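Local atomic coordinates of ABC-type transport system, molybdenum-specific extracellular solute-binding protein (Clostridium difficile, PDB entry 4KD5), a protein that probably binds molybdate or tungstate outside the cell and delivers it to an ABC transporter for uptake. Residues L8-A13 against L36-G41. Residues are numbered along the deposited sequence; the frame is centred on the assembly and turned at random.
Sequences LNISAA and LTVNYG
CD2 of Leu36 is the apolar hub between these two parallel strands, 3.6 Å from Ile10 CD1 and 3.9 Å from Leu8 CB. Leu8 and Leu36 lie side by side, while Ile10, with CG1 turned beside its own backbone N (chi1 -70°), crosses Leu36 obliquely. Phe211 of helix 205-215 touches all three. Val38, Ala12 and Tyr40 continue this face; the Tyr40 ring runs past Ala12, CE1 to CB 4.3 Å. The Tyr40 side chain also touches Met20 of helix 17-28, the helix of the right-handed beta-alpha-beta crossover joining the strands.

Between the two faces runs the backbone ladder. Thr37 N meets Leu8 O at 3.0 Å, almost straight along the C=O axis, whereas Ile10 N reaches Thr37 O from above the carbonyl plane. The backbone of Asn39 bonds both ways: N to Ile10 O at 2.8 Å, while its carbonyl O accepts from Ala12 N. By Gly41 N to Ala12 O, 3.4 Å, the bonding is weak.

On the other, polar face, Asn9 and Thr37 point the same way, amide OD1 in van der Waals contact with Thr37 CB (3.7 Å). Four good backbone hydrogen bonds and a weak fifth thus join the strands, with apolar packing concentrated on the Leu8/Ile10/Leu36 face; pairing loosens where Ala13 approaches Ser15 and Ser43, predicted molybdate ligands.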
ATOM      1  N   LEU A   8     -13.610  -0.338  -1.491  1.00 66.05           N
ATOM      2  CA  LEU A   8     -13.228  -1.462  -2.342  1.00 59.03           C
ATOM      3  C   LEU A   8     -14.459  -2.165  -2.909  1.00 51.42           C
ATOM      4  O   LEU A   8     -15.415  -2.455  -2.180  1.00 54.62           O
ATOM      5  CB  LEU A   8     -12.370  -2.469  -1.569  1.00 56.01           C
ATOM      6  CG  LEU A   8     -10.983  -2.040  -1.099  1.00 51.65           C
ATOM      7  CD1 LEU A   8     -10.302  -3.172  -0.341  1.00 49.56           C
ATOM      8  CD2 LEU A   8     -10.125  -1.611  -2.269  1.00 49.57           C
ATOM      9  N   ASN A   9     -14.442  -2.423  -4.212  1.00 49.85           N
ATOM     10  CA  ASN A   9     -15.487  -3.218  -4.837  1.00 42.02           C
ATOM     11  C   ASN A   9     -15.057  -4.672  -4.936  1.00 41.86           C
ATOM     12  O   ASN A   9     -14.083  -4.994  -5.623  1.00 41.88           O
ATOM     13  CB  ASN A   9     -15.821  -2.667  -6.226  1.00 41.67           C
ATOM     14  CG  ASN A   9     -16.687  -1.428  -6.168  1.00 53.66           C
ATOM     15  OD1 ASN A   9     -17.765  -1.437  -5.573  1.00 57.94           O
ATOM     16  ND2 ASN A   9     -16.212  -0.347  -6.774  1.00 65.51           N
ATOM     17  N   ILE A  10     -15.770  -5.550  -4.241  1.00 42.75           N
ATOM     18  CA  ILE A  10     -15.482  -6.978  -4.320  1.00 50.78           C
ATOM     19  C   ILE A  10     -16.606  -7.723  -5.039  1.00 50.41           C
ATOM     20  O   ILE A  10     -17.778  -7.587  -4.687  1.00 57.27           O
ATOM     21  CB  ILE A  10     -15.243  -7.604  -2.929  1.00 49.86           C
ATOM     22  CG1 ILE A  10     -13.920  -7.123  -2.340  1.00 52.42           C
ATOM     23  CG2 ILE A  10     -15.210  -9.120  -3.017  1.00 39.19           C
ATOM     24  CD1 ILE A  10     -13.997  -5.793  -1.649  1.00 48.33           C
ATOM     25  N   SER A  11     -16.244  -8.496  -6.058  1.00 47.75           N
ATOM     26  CA  SER A  11     -17.195  -9.387  -6.716  1.00 54.08           C
ATOM     27  C   SER A  11     -16.864 -10.825  -6.329  1.00 57.87           C
ATOM     28  O   SER A  11     -15.715 -11.252  -6.450  1.00 63.94           O
ATOM     29  CB  SER A  11     -17.143  -9.216  -8.231  1.00 50.12           C
ATOM     30  OG  SER A  11     -15.822  -9.324  -8.713  1.00 60.51           O
ATOM     31  N   ALA A  12     -17.863 -11.563  -5.850  1.00 49.35           N
ATOM     32  CA  ALA A  12     -17.652 -12.926  -5.371  1.00 46.31           C
ATOM     33  C   ALA A  12     -18.748 -13.849  -5.869  1.00 57.73           C
ATOM     34  O   ALA A  12     -19.838 -13.397  -6.206  1.00 63.45           O
ATOM     35  CB  ALA A  12     -17.599 -12.951  -3.859  1.00 46.33           C
ATOM     36  N   ALA A  13     -18.463 -15.147  -5.898  1.00 62.15           N
ATOM     37  CA  ALA A  13     -19.479 -16.130  -6.253  1.00 63.79           C
ATOM     38  C   ALA A  13     -20.603 -16.054  -5.231  1.00 62.90           C
ATOM     39  O   ALA A  13     -20.342 -15.981  -4.029  1.00 60.05           O
ATOM     40  CB  ALA A  13     -18.885 -17.518  -6.279  1.00 45.16           C
ATOM     41  N   LEU A  36     -16.440  -1.755   2.340  1.00 50.36           N
ATOM     42  CA  LEU A  36     -16.523  -2.820   1.344  1.00 49.12           C
ATOM     43  C   LEU A  36     -17.900  -2.853   0.679  1.00 51.48           C
ATOM     44  O   LEU A  36     -18.927  -2.809   1.361  1.00 51.66           O
ATOM     45  CB  LEU A  36     -16.219  -4.178   1.984  1.00 45.27           C
ATOM     46  CG  LEU A  36     -14.851  -4.382   2.636  1.00 46.58           C
ATOM     47  CD1 LEU A  36     -14.782  -5.727   3.342  1.00 48.47           C
ATOM     48  CD2 LEU A  36     -13.744  -4.287   1.606  1.00 41.55           C
ATOM     49  N   THR A  37     -17.919  -2.925  -0.649  1.00 55.41           N
ATOM     50  CA  THR A  37     -19.169  -3.110  -1.382  1.00 58.99           C
ATOM     51  C   THR A  37     -19.104  -4.436  -2.138  1.00 63.66           C
ATOM     52  O   THR A  37     -18.372  -4.565  -3.124  1.00 67.23           O
ATOM     53  CB  THR A  37     -19.437  -1.949  -2.357  1.00 55.29           C
ATOM     54  OG1 THR A  37     -19.710  -0.754  -1.614  1.00 67.94           O
ATOM     55  CG2 THR A  37     -20.634  -2.257  -3.242  1.00 52.87           C
ATOM     56  N   VAL A  38     -19.864  -5.424  -1.673  1.00 59.89           N
ATOM     57  CA  VAL A  38     -19.781  -6.768  -2.239  1.00 59.95           C
ATOM     58  C   VAL A  38     -20.918  -7.070  -3.214  1.00 60.30           C
ATOM     59  O   VAL A  38     -22.093  -7.071  -2.839  1.00 67.38           O
ATOM     60  CB  VAL A  38     -19.743  -7.851  -1.143  1.00 61.35           C
ATOM     61  CG1 VAL A  38     -19.461  -9.200  -1.761  1.00 65.52           C
ATOM     62  CG2 VAL A  38     -18.671  -7.538  -0.125  1.00 56.12           C
ATOM     63  N   ASN A  39     -20.552  -7.329  -4.464  1.00 57.86           N
ATOM     64  CA  ASN A  39     -21.511  -7.713  -5.489  1.00 57.83           C
ATOM     65  C   ASN A  39     -21.426  -9.214  -5.760  1.00 59.63           C
ATOM     66  O   ASN A  39     -20.331  -9.764  -5.895  1.00 58.70           O
ATOM     67  CB  ASN A  39     -21.248  -6.921  -6.771  1.00 65.49           C
ATOM     68  CG  ASN A  39     -22.204  -7.281  -7.891  1.00 81.68           C
ATOM     69  OD1 ASN A  39     -23.369  -6.875  -7.888  1.00 87.54           O
ATOM     70  ND2 ASN A  39     -21.708  -8.027  -8.872  1.00 83.96           N
ATOM     71  N   TYR A  40     -22.576  -9.876  -5.830  1.00 59.92           N
ATOM     72  CA  TYR A  40     -22.611 -11.317  -6.053  1.00 62.10           C
ATOM     73  C   TYR A  40     -23.143 -11.671  -7.441  1.00 67.58           C
ATOM     74  O   TYR A  40     -23.985 -10.959  -7.995  1.00 70.47           O
ATOM     75  CB  TYR A  40     -23.448 -11.999  -4.966  1.00 58.47           C
ATOM     76  CG  TYR A  40     -22.921 -11.759  -3.575  1.00 56.88           C
ATOM     77  CD1 TYR A  40     -21.864 -12.505  -3.078  1.00 58.84           C
ATOM     78  CD2 TYR A  40     -23.475 -10.785  -2.760  1.00 56.31           C
ATOM     79  CE1 TYR A  40     -21.376 -12.284  -1.809  1.00 65.12           C
ATOM     80  CE2 TYR A  40     -22.994 -10.560  -1.490  1.00 57.07           C
ATOM     81  CZ  TYR A  40     -21.949 -11.313  -1.019  1.00 61.39           C
ATOM     82  OH  TYR A  40     -21.469 -11.087   0.247  1.00 62.30           O
ATOM     83  N   GLY A  41     -22.643 -12.771  -8.001  1.00 62.40           N
ATOM     84  CA  GLY A  41     -23.109 -13.251  -9.290  1.00 68.54           C
ATOM     85  C   GLY A  41     -22.467 -14.561  -9.707  1.00 64.13           C
ATOM     86  O   GLY A  41     -21.729 -15.180  -8.935  1.00 53.48           O
TER